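Local coordinates for protein carbonic anhydrase (Porphyridium purpureum, PDB 1DDZ) that probably catalyses the reversible hydration of carbon dioxide to hydrogencarbonate and a proton, as a zinc-dependent beta-class carbonic anhydrase, at residues D167-D171 against G172-L176; S429-R432 against L433-I436; N437-E440 against Q441-N444. All blocks are in the same frame, centred on the assembly; numbering follows the deposited sequence.

Contact 1: D167-D171 against G172-L176; sequences DKCKD and GDEEL
Cys169 CA lies 5.3 Å from Glu175 CA where the loop 167-171 passes beside the first turn of helix 172-193. The carbonyl O of Asp171 takes the first i to i+4 bond of the helix, from Glu175 N at 2.8 Å. Asp171 is the N-cap. Its side chain grips a second amide: Glu174 N gives a hydrogen bond of 2.8 Å to Asp171 OD1, met nearly along the C-O bond.

Glu174 returns a bond to the loop. Its CG lies anti to the backbone N (chi1 173°), and the extended chain carries the carboxylate back to Lys170. Lys170 N donates to Glu174 OE1 at 2.9 Å, almost straight (174°) but from above the carboxylate plane. The Lys170 chain crosses Glu174 at about a right angle. With an alanine here instead of Glu174, Lys170 N has no carboxylate to donate to, and the loop would probably be less firmly tied to the helix.

Cys169 CB packs on Glu175 CB at 3.8 Å. The second subunit closes in on this corner. Tyr238 of that subunit bonds Glu175 OE1, and its Gln258 bonds Cys169 O. Water 1 also donates to Glu175 OE1 at 3.1 Å, and more weakly to Asp167 OD1 at 3.3 Å.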
ATOM      1  N   ASP A 167      -9.291  24.153  15.868  1.00 28.04           N
ATOM      2  CA  ASP A 167      -9.869  24.555  17.160  1.00 34.85           C
ATOM      3  C   ASP A 167     -10.427  25.989  17.080  1.00 40.67           C
ATOM      4  O   ASP A 167     -11.269  26.396  17.872  1.00 45.33           O
ATOM      5  CB  ASP A 167      -8.809  24.492  18.254  1.00 35.38           C
ATOM      6  CG  ASP A 167      -8.013  23.193  18.239  1.00 39.91           C
ATOM      7  OD1 ASP A 167      -8.420  22.214  17.567  1.00 44.95           O
ATOM      8  OD2 ASP A 167      -6.959  23.153  18.912  1.00 40.93           O
ATOM      9  N   LYS A 168      -9.918  26.752  16.126  1.00 45.11           N
ATOM     10  CA  LYS A 168     -10.343  28.123  15.898  1.00 49.94           C
ATOM     11  C   LYS A 168     -11.801  28.143  15.405  1.00 48.37           C
ATOM     12  O   LYS A 168     -12.569  29.062  15.714  1.00 48.54           O
ATOM     13  CB  LYS A 168      -9.414  28.739  14.834  1.00 56.30           C
ATOM     14  CG  LYS A 168      -9.530  30.232  14.653  1.00 62.76           C
ATOM     15  CD  LYS A 168      -9.076  30.998  15.900  1.00 69.56           C
ATOM     16  CE  LYS A 168      -9.305  32.504  15.733  1.00 75.72           C
ATOM     17  NZ  LYS A 168      -8.923  33.320  16.925  1.00 77.35           N
ATOM     18  N   CYS A 169     -12.169  27.106  14.652  1.00 45.16           N
ATOM     19  CA  CYS A 169     -13.501  26.963  14.057  1.00 40.68           C
ATOM     20  C   CYS A 169     -14.699  27.054  14.989  1.00 39.37           C
ATOM     21  O   CYS A 169     -14.773  26.369  16.010  1.00 36.62           O
ATOM     22  CB  CYS A 169     -13.549  25.687  13.230  1.00 37.13           C
ATOM     23  SG  CYS A 169     -12.326  25.704  11.903  1.00 28.50           S
ATOM     24  N   LYS A 170     -15.677  27.851  14.569  1.00 40.62           N
ATOM     25  CA  LYS A 170     -16.875  28.105  15.366  1.00 42.45           C
ATOM     26  C   LYS A 170     -17.887  26.982  15.564  1.00 42.12           C
ATOM     27  O   LYS A 170     -18.601  26.962  16.571  1.00 41.10           O
ATOM     28  CB  LYS A 170     -17.593  29.380  14.876  1.00 46.39           C
ATOM     29  CG  LYS A 170     -18.245  29.312  13.486  1.00 50.31           C
ATOM     30  CD  LYS A 170     -18.987  30.618  13.170  1.00 51.57           C
ATOM     31  CE  LYS A 170     -19.521  30.665  11.736  1.00 55.31           C
ATOM     32  NZ  LYS A 170     -21.007  30.534  11.611  1.00 56.72           N
ATOM     33  N   ASP A 171     -17.993  26.081  14.592  1.00 38.44           N
ATOM     34  CA  ASP A 171     -18.949  24.987  14.699  1.00 34.24           C
ATOM     35  C   ASP A 171     -18.542  23.795  13.859  1.00 32.30           C
ATOM     36  O   ASP A 171     -17.606  23.878  13.056  1.00 33.64           O
ATOM     37  CB  ASP A 171     -20.367  25.447  14.324  1.00 32.45           C
ATOM     38  CG  ASP A 171     -20.426  26.153  12.983  1.00 29.42           C
ATOM     39  OD1 ASP A 171     -19.932  25.599  11.986  1.00 33.14           O
ATOM     40  OD2 ASP A 171     -20.981  27.271  12.923  1.00 37.81           O
ATOM     41  N   GLY A 172     -19.293  22.712  14.025  1.00 28.83           N
ATOM     42  CA  GLY A 172     -19.035  21.474  13.321  1.00 29.22           C
ATOM     43  C   GLY A 172     -18.897  21.616  11.825  1.00 30.26           C
ATOM     44  O   GLY A 172     -17.977  21.055  11.244  1.00 32.79           O
ATOM     45  N   ASP A 173     -19.787  22.379  11.201  1.00 33.46           N
ATOM     46  CA  ASP A 173     -19.756  22.564   9.757  1.00 34.55           C
ATOM     47  C   ASP A 173     -18.547  23.364   9.324  1.00 30.94           C
ATOM     48  O   ASP A 173     -17.861  22.998   8.383  1.00 32.85           O
ATOM     49  CB  ASP A 173     -21.055  23.210   9.256  1.00 42.20           C
ATOM     50  CG  ASP A 173     -22.288  22.303   9.440  1.00 51.80           C
ATOM     51  OD1 ASP A 173     -22.143  21.068   9.671  1.00 56.39           O
ATOM     52  OD2 ASP A 173     -23.419  22.838   9.348  1.00 56.79           O
ATOM     53  N   GLU A 174     -18.250  24.432  10.041  1.00 27.89           N
ATOM     54  CA  GLU A 174     -17.098  25.234   9.700  1.00 25.48           C
ATOM     55  C   GLU A 174     -15.845  24.388   9.880  1.00 22.62           C
ATOM     56  O   GLU A 174     -14.923  24.456   9.079  1.00 24.55           O
ATOM     57  CB  GLU A 174     -17.034  26.484  10.572  1.00 27.56           C
ATOM     58  CG  GLU A 174     -15.762  27.276  10.383  1.00 31.21           C
ATOM     59  CD  GLU A 174     -15.864  28.714  10.859  1.00 36.94           C
ATOM     60  OE1 GLU A 174     -15.263  29.032  11.913  1.00 32.34           O
ATOM     61  OE2 GLU A 174     -16.523  29.525  10.159  1.00 38.13           O
ATOM     62  N   GLU A 175     -15.850  23.516  10.874  1.00 18.22           N
ATOM     63  CA  GLU A 175     -14.685  22.692  11.129  1.00 17.04           C
ATOM     64  C   GLU A 175     -14.495  21.600  10.097  1.00 18.35           C
ATOM     65  O   GLU A 175     -13.355  21.238   9.776  1.00 19.69           O
ATOM     66  CB  GLU A 175     -14.729  22.108  12.537  1.00 18.76           C
ATOM     67  CG  GLU A 175     -13.453  21.403  12.943  1.00 21.04           C
ATOM     68  CD  GLU A 175     -13.405  21.064  14.419  1.00 29.81           C
ATOM     69  OE1 GLU A 175     -12.401  20.438  14.849  1.00 31.13           O
ATOM     70  OE2 GLU A 175     -14.363  21.420  15.149  1.00 30.79           O
ATOM     71  N   LEU A 176     -15.596  21.071   9.565  1.00 18.83           N
ATOM     72  CA  LEU A 176     -15.506  20.037   8.534  1.00 15.36           C
ATOM     73  C   LEU A 176     -14.995  20.741   7.272  1.00 16.38           C
ATOM     74  O   LEU A 176     -14.052  20.272   6.634  1.00 18.84           O
ATOM     75  CB  LEU A 176     -16.879  19.400   8.275  1.00 17.60           C
ATOM     76  CG  LEU A 176     -16.987  17.932   7.818  1.00 19.64           C
ATOM     77  CD1 LEU A 176     -18.013  17.806   6.704  1.00 16.66           C
ATOM     78  CD2 LEU A 176     -15.665  17.349   7.383  1.00 13.90           C
TER
HETATM   79  O   HOH W   1      -9.475  19.804  15.507  1.00 26.34           O

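Contact 2: S429-R432 against L433-I436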
ATOM      1  N   SER A 429      -6.085  -9.224 -29.652  1.00  8.91           N
ATOM      2  CA  SER A 429      -5.383  -9.881 -28.626  1.00 12.51           C
ATOM      3  C   SER A 429      -5.354  -9.021 -27.346  1.00 16.41           C
ATOM      4  O   SER A 429      -5.604  -9.529 -26.244  1.00 15.76           O
ATOM      5  CB  SER A 429      -3.970 -10.172 -29.167  1.00  9.89           C
ATOM      6  OG  SER A 429      -3.132 -10.582 -28.116  1.00 22.47           O
ATOM      7  N   LEU A 430      -5.134  -7.712 -27.502  1.00 16.18           N
ATOM      8  CA  LEU A 430      -5.139  -6.775 -26.388  1.00 13.08           C
ATOM      9  C   LEU A 430      -6.552  -6.723 -25.814  1.00 13.27           C
ATOM     10  O   LEU A 430      -6.767  -6.742 -24.608  1.00 17.77           O
ATOM     11  CB  LEU A 430      -4.814  -5.363 -26.860  1.00 12.26           C
ATOM     12  CG  LEU A 430      -4.223  -4.287 -25.916  1.00 18.79           C
ATOM     13  CD1 LEU A 430      -4.695  -2.911 -26.336  1.00 14.93           C
ATOM     14  CD2 LEU A 430      -4.547  -4.518 -24.447  1.00 17.09           C
ATOM     15  N   ASN A 431      -7.522  -6.583 -26.705  1.00 10.58           N
ATOM     16  CA  ASN A 431      -8.910  -6.518 -26.309  1.00  9.53           C
ATOM     17  C   ASN A 431      -9.391  -7.749 -25.582  1.00 11.79           C
ATOM     18  O   ASN A 431     -10.312  -7.654 -24.782  1.00 14.09           O
ATOM     19  CB  ASN A 431      -9.786  -6.257 -27.511  1.00  7.87           C
ATOM     20  CG  ASN A 431      -9.694  -4.832 -27.975  1.00 11.59           C
ATOM     21  OD1 ASN A 431     -10.376  -4.446 -28.891  1.00 19.62           O
ATOM     22  ND2 ASN A 431      -8.874  -4.031 -27.317  1.00  9.79           N
ATOM     23  N   ARG A 432      -8.803  -8.909 -25.860  1.00 10.47           N
ATOM     24  CA  ARG A 432      -9.209 -10.136 -25.170  1.00 11.12           C
ATOM     25  C   ARG A 432      -8.615 -10.114 -23.768  1.00  9.91           C
ATOM     26  O   ARG A 432      -9.286 -10.475 -22.792  1.00 10.03           O
ATOM     27  CB  ARG A 432      -8.740 -11.393 -25.914  1.00  9.91           C
ATOM     28  CG  ARG A 432      -9.156 -12.703 -25.233  1.00  7.00           C
ATOM     29  CD  ARG A 432     -10.675 -12.818 -25.126  1.00 10.25           C
ATOM     30  NE  ARG A 432     -11.176 -13.916 -25.949  1.00 15.21           N
ATOM     31  CZ  ARG A 432     -12.433 -14.063 -26.351  1.00  9.94           C
ATOM     32  NH1 ARG A 432     -13.358 -13.172 -26.035  1.00  7.00           N
ATOM     33  NH2 ARG A 432     -12.776 -15.158 -27.003  1.00 11.71           N
ATOM     34  N   LEU A 433      -7.358  -9.699 -23.681  1.00  9.87           N
ATOM     35  CA  LEU A 433      -6.653  -9.599 -22.398  1.00 13.01           C
ATOM     36  C   LEU A 433      -7.432  -8.654 -21.477  1.00 13.01           C
ATOM     37  O   LEU A 433      -7.564  -8.893 -20.282  1.00 15.85           O
ATOM     38  CB  LEU A 433      -5.255  -9.022 -22.617  1.00 13.02           C
ATOM     39  CG  LEU A 433      -4.059  -9.348 -21.707  1.00 15.91           C
ATOM     40  CD1 LEU A 433      -3.246  -8.094 -21.569  1.00  8.69           C
ATOM     41  CD2 LEU A 433      -4.459  -9.884 -20.354  1.00 11.61           C
ATOM     42  N   ILE A 434      -7.932  -7.576 -22.060  1.00 11.00           N
ATOM     43  CA  ILE A 434      -8.707  -6.563 -21.353  1.00 11.57           C
ATOM     44  C   ILE A 434      -9.980  -7.192 -20.787  1.00 11.39           C
ATOM     45  O   ILE A 434     -10.400  -6.885 -19.679  1.00 14.10           O
ATOM     46  CB  ILE A 434      -9.037  -5.383 -22.338  1.00  7.26           C
ATOM     47  CG1 ILE A 434      -7.784  -4.554 -22.592  1.00  7.00           C
ATOM     48  CG2 ILE A 434     -10.174  -4.520 -21.846  1.00  7.00           C
ATOM     49  CD1 ILE A 434      -8.054  -3.399 -23.496  1.00  7.00           C
ATOM     50  N   GLU A 435     -10.576  -8.107 -21.546  1.00 11.28           N
ATOM     51  CA  GLU A 435     -11.801  -8.779 -21.132  1.00  9.60           C
ATOM     52  C   GLU A 435     -11.545  -9.739 -19.979  1.00  8.52           C
ATOM     53  O   GLU A 435     -12.319  -9.811 -19.017  1.00  9.66           O
ATOM     54  CB  GLU A 435     -12.395  -9.559 -22.311  1.00 11.44           C
ATOM     55  CG  GLU A 435     -12.945  -8.693 -23.414  1.00  9.44           C
ATOM     56  CD  GLU A 435     -13.279  -9.479 -24.688  1.00  7.79           C
ATOM     57  OE1 GLU A 435     -12.628 -10.500 -24.942  1.00  9.81           O
ATOM     58  OE2 GLU A 435     -14.203  -9.074 -25.422  1.00  9.05           O
ATOM     59  N   ILE A 436     -10.510 -10.544 -20.132  1.00  7.00           N
ATOM     60  CA  ILE A 436     -10.136 -11.511 -19.118  1.00  9.98           C
ATOM     61  C   ILE A 436      -9.662 -10.777 -17.843  1.00 12.22           C
ATOM     62  O   ILE A 436      -9.870 -11.263 -16.720  1.00 12.55           O
ATOM     63  CB  ILE A 436      -9.063 -12.440 -19.668  1.00  8.70           C
ATOM     64  CG1 ILE A 436      -9.642 -13.224 -20.854  1.00 12.50           C
ATOM     65  CG2 ILE A 436      -8.559 -13.373 -18.594  1.00 10.86           C
ATOM     66  CD1 ILE A 436      -8.585 -14.100 -21.570  1.00 10.66           C
TER
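Arg432 and Glu435 form a salt bridge one turn apart on a single helix. This is a local i to i+3 and i+4 contact near the start of helix 426-447, and it is mostly buried. Arg432 NH1 donates to Glu435 OE1 at 3.0 Å. The oxygen lies close to the guanidinium plane, at the edge of the group. It is met on its syn side, with NH1 27° out of the carboxylate plane, and the two flat groups are turned 34° from each other. Bends at chi2 (60°) and chi3 turn the arginine chain across the helix flank, and the extended Glu435 chain reaches back to it. Arg432 CD also comes to 3.0 Å from Glu435 OE1. Both groups have further partners. Arg432 NE pairs with Glu419 and NH2 bonds Gln27 O, while Glu435 OE2 accepts from Tyr385 OH and Gly30 N.

The helix belongs to the alpha/beta fold of the beta-class enzymes. It lies in the crossover that joins the neighbouring parallel strands 378-384 and 462-468. Its backbone bonds are regular at both ends of the contact, for example Ile436 N to Arg432 O at 2.9 Å. Between them, Glu435 N reaches Asn431 O at 3.3 Å and also makes a weak bond to Arg432 O.

Leu430 and Ile434 form an apolar patch on a different side of the helix. Leu430 CD2 meets Ile434 CG1 at 3.7 Å, and both residues touch Cys390 on helix 388-392. Ile434 also packs on Cys387, a zinc ligand. Leu433 and Ile436 each touch Val412 of helix 407-414. Ile436 CD1 lies 4.0 Å from Arg432 CG.

Contact 3: N437-E440 against Q441-N444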
ATOM      1  N   ASN A 437      -9.065  -9.595 -18.015  1.00 11.05           N
ATOM      2  CA  ASN A 437      -8.625  -8.799 -16.868  1.00 12.72           C
ATOM      3  C   ASN A 437      -9.843  -8.392 -16.033  1.00 12.64           C
ATOM      4  O   ASN A 437      -9.845  -8.550 -14.820  1.00 18.07           O
ATOM      5  CB  ASN A 437      -7.829  -7.579 -17.315  1.00 12.63           C
ATOM      6  CG  ASN A 437      -7.372  -6.717 -16.147  1.00 13.95           C
ATOM      7  OD1 ASN A 437      -7.786  -5.575 -16.028  1.00 13.07           O
ATOM      8  ND2 ASN A 437      -6.532  -7.267 -15.283  1.00 10.60           N
ATOM      9  N   VAL A 438     -10.917  -7.976 -16.696  1.00 17.59           N
ATOM     10  CA  VAL A 438     -12.172  -7.603 -16.017  1.00 13.19           C
ATOM     11  C   VAL A 438     -12.729  -8.813 -15.251  1.00 14.97           C
ATOM     12  O   VAL A 438     -13.168  -8.690 -14.101  1.00 13.47           O
ATOM     13  CB  VAL A 438     -13.256  -7.118 -17.048  1.00  9.05           C
ATOM     14  CG1 VAL A 438     -14.599  -6.948 -16.390  1.00  7.00           C
ATOM     15  CG2 VAL A 438     -12.849  -5.818 -17.663  1.00 12.68           C
ATOM     16  N   LEU A 439     -12.717  -9.981 -15.898  1.00 17.53           N
ATOM     17  CA  LEU A 439     -13.214 -11.231 -15.309  1.00 14.24           C
ATOM     18  C   LEU A 439     -12.387 -11.591 -14.053  1.00 10.32           C
ATOM     19  O   LEU A 439     -12.920 -11.886 -12.984  1.00  7.00           O
ATOM     20  CB  LEU A 439     -13.114 -12.326 -16.376  1.00 16.85           C
ATOM     21  CG  LEU A 439     -13.967 -13.587 -16.312  1.00 18.59           C
ATOM     22  CD1 LEU A 439     -13.292 -14.624 -15.483  1.00 25.69           C
ATOM     23  CD2 LEU A 439     -15.339 -13.260 -15.792  1.00 15.52           C
ATOM     24  N   GLU A 440     -11.078 -11.502 -14.193  1.00  9.32           N
ATOM     25  CA  GLU A 440     -10.156 -11.790 -13.120  1.00 13.86           C
ATOM     26  C   GLU A 440     -10.385 -10.785 -11.975  1.00 16.08           C
ATOM     27  O   GLU A 440     -10.439 -11.168 -10.810  1.00 14.89           O
ATOM     28  CB  GLU A 440      -8.738 -11.686 -13.669  1.00 16.92           C
ATOM     29  CG  GLU A 440      -7.720 -12.655 -13.083  1.00 31.90           C
ATOM     30  CD  GLU A 440      -7.974 -14.112 -13.476  1.00 34.77           C
ATOM     31  OE1 GLU A 440      -8.706 -14.808 -12.750  1.00 37.61           O
ATOM     32  OE2 GLU A 440      -7.407 -14.579 -14.488  1.00 39.56           O
ATOM     33  N   GLN A 441     -10.611  -9.509 -12.306  1.00 18.05           N
ATOM     34  CA  GLN A 441     -10.835  -8.483 -11.272  1.00 15.40           C
ATOM     35  C   GLN A 441     -12.165  -8.693 -10.557  1.00 13.74           C
ATOM     36  O   GLN A 441     -12.258  -8.473  -9.358  1.00 11.71           O
ATOM     37  CB  GLN A 441     -10.703  -7.066 -11.834  1.00 13.08           C
ATOM     38  CG  GLN A 441      -9.359  -6.805 -12.510  1.00  7.22           C
ATOM     39  CD  GLN A 441      -8.182  -7.343 -11.725  1.00 12.49           C
ATOM     40  OE1 GLN A 441      -8.024  -7.038 -10.553  1.00 13.20           O
ATOM     41  NE2 GLN A 441      -7.347  -8.144 -12.369  1.00 11.99           N
ATOM     42  N   MET A 442     -13.177  -9.167 -11.280  1.00 13.42           N
ATOM     43  CA  MET A 442     -14.477  -9.475 -10.685  1.00 11.64           C
ATOM     44  C   MET A 442     -14.271 -10.598  -9.678  1.00 13.62           C
ATOM     45  O   MET A 442     -14.845 -10.597  -8.588  1.00 12.63           O
ATOM     46  CB  MET A 442     -15.420 -10.039 -11.717  1.00 11.93           C
ATOM     47  CG  MET A 442     -16.081  -9.081 -12.639  1.00 17.08           C
ATOM     48  SD  MET A 442     -16.889 -10.132 -13.889  1.00 12.01           S
ATOM     49  CE  MET A 442     -18.167 -10.822 -12.970  1.00  7.00           C
ATOM     50  N   HIS A 443     -13.502 -11.603 -10.090  1.00 13.98           N
ATOM     51  CA  HIS A 443     -13.211 -12.737  -9.238  1.00 14.68           C
ATOM     52  C   HIS A 443     -12.653 -12.207  -7.927  1.00 12.08           C
ATOM     53  O   HIS A 443     -13.185 -12.535  -6.873  1.00 12.86           O
ATOM     54  CB  HIS A 443     -12.207 -13.677  -9.908  1.00 12.29           C
ATOM     55  CG  HIS A 443     -12.157 -15.048  -9.296  1.00 17.16           C
ATOM     56  ND1 HIS A 443     -11.664 -16.150  -9.966  1.00 19.51           N
ATOM     57  CD2 HIS A 443     -12.518 -15.492  -8.069  1.00 17.84           C
ATOM     58  CE1 HIS A 443     -11.716 -17.207  -9.180  1.00 19.61           C
ATOM     59  NE2 HIS A 443     -12.229 -16.837  -8.022  1.00 19.27           N
ATOM     60  N   ASN A 444     -11.644 -11.341  -8.018  1.00  9.28           N
ATOM     61  CA  ASN A 444     -11.009 -10.725  -6.855  1.00 10.40           C
ATOM     62  C   ASN A 444     -12.002  -9.997  -5.947  1.00  8.40           C
ATOM     63  O   ASN A 444     -11.950 -10.166  -4.738  1.00 12.72           O
ATOM     64  CB  ASN A 444      -9.901  -9.761  -7.279  1.00  7.90           C
ATOM     65  CG  ASN A 444      -8.710 -10.459  -7.872  1.00 11.63           C
ATOM     66  OD1 ASN A 444      -8.672 -11.681  -7.941  1.00 16.38           O
ATOM     67  ND2 ASN A 444      -7.705  -9.685  -8.284  1.00 12.66           N
TER
HETATM   68  O   HOH W   2     -10.953 -15.875 -12.591  1.00 15.68           O
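Gln441 curls back toward Asn437 because two successive torsions are turned. The first sets its CG beside the backbone N (chi1 -56°), close to Asn437 O. The second (chi2 -44°) bends the chain again and brings the amide toward the Asn437 side chain. The Asn437 carbonyl oxygen accepts from Gln441 N at 2.8 Å. In Glu440 a bend at chi2 (69°) directs the carboxylate toward His443, one turn further on.

These are i to i+3 and i to i+4 contacts in the second half of helix 426-447, part of the alpha/beta fold. The i to i+4 backbone bonds are regular. Met442 N bonds Val438 O, His443 N bonds Leu439 O, and Asn444 N bonds Glu440 O at 3.0 Å.

Leu439 CD2 touches Met442 SD at 4.0 Å, the two chains crossing at a slant. Both pack on Phe17 of helix 12-25, and the His443 ring stacks with the same phenylalanine.

Water 2 joins the charged end of Glu440 to the histidine. It donates to Glu440 OE1 at 2.5 Å, unusually short, so the exact length is doubtful. It lies 2.7 Å from His443 ND1, in the ring plane at the edge. Arg414 of the second subunit packs on His443 and makes a long, weak ion pair with Glu440; it would probably offset part of the Glu440 charge.

Two buried amides serve the backbone of Cys356: Gln441 OE1 accepts from its N, and Asn444 ND2 donates to its O. Both backbone polar groups of Cys356 are thus satisfied by this helix, which ties it to that loop.

Contacts 2 and 3 are consecutive pieces of helix 426-447, their centres about 12 Å apart. Contact 2 lies nearer the second zinc site: the side chain of Ile434 is about 7 Å from the ion, and that of Asn437 in contact 3 about 9 Å. Contact 1 lies in the other carbonic anhydrase range, across the centre of the chain. Its centre is about 50 Å from that of contact 2 and about 43 Å from that of contact 3. The side chain of Asp173 is about 12 Å from that of Cys133, a ligand of the first zinc ion. Contacts 1 and 3 both touch the second subunit; contact 2 does not.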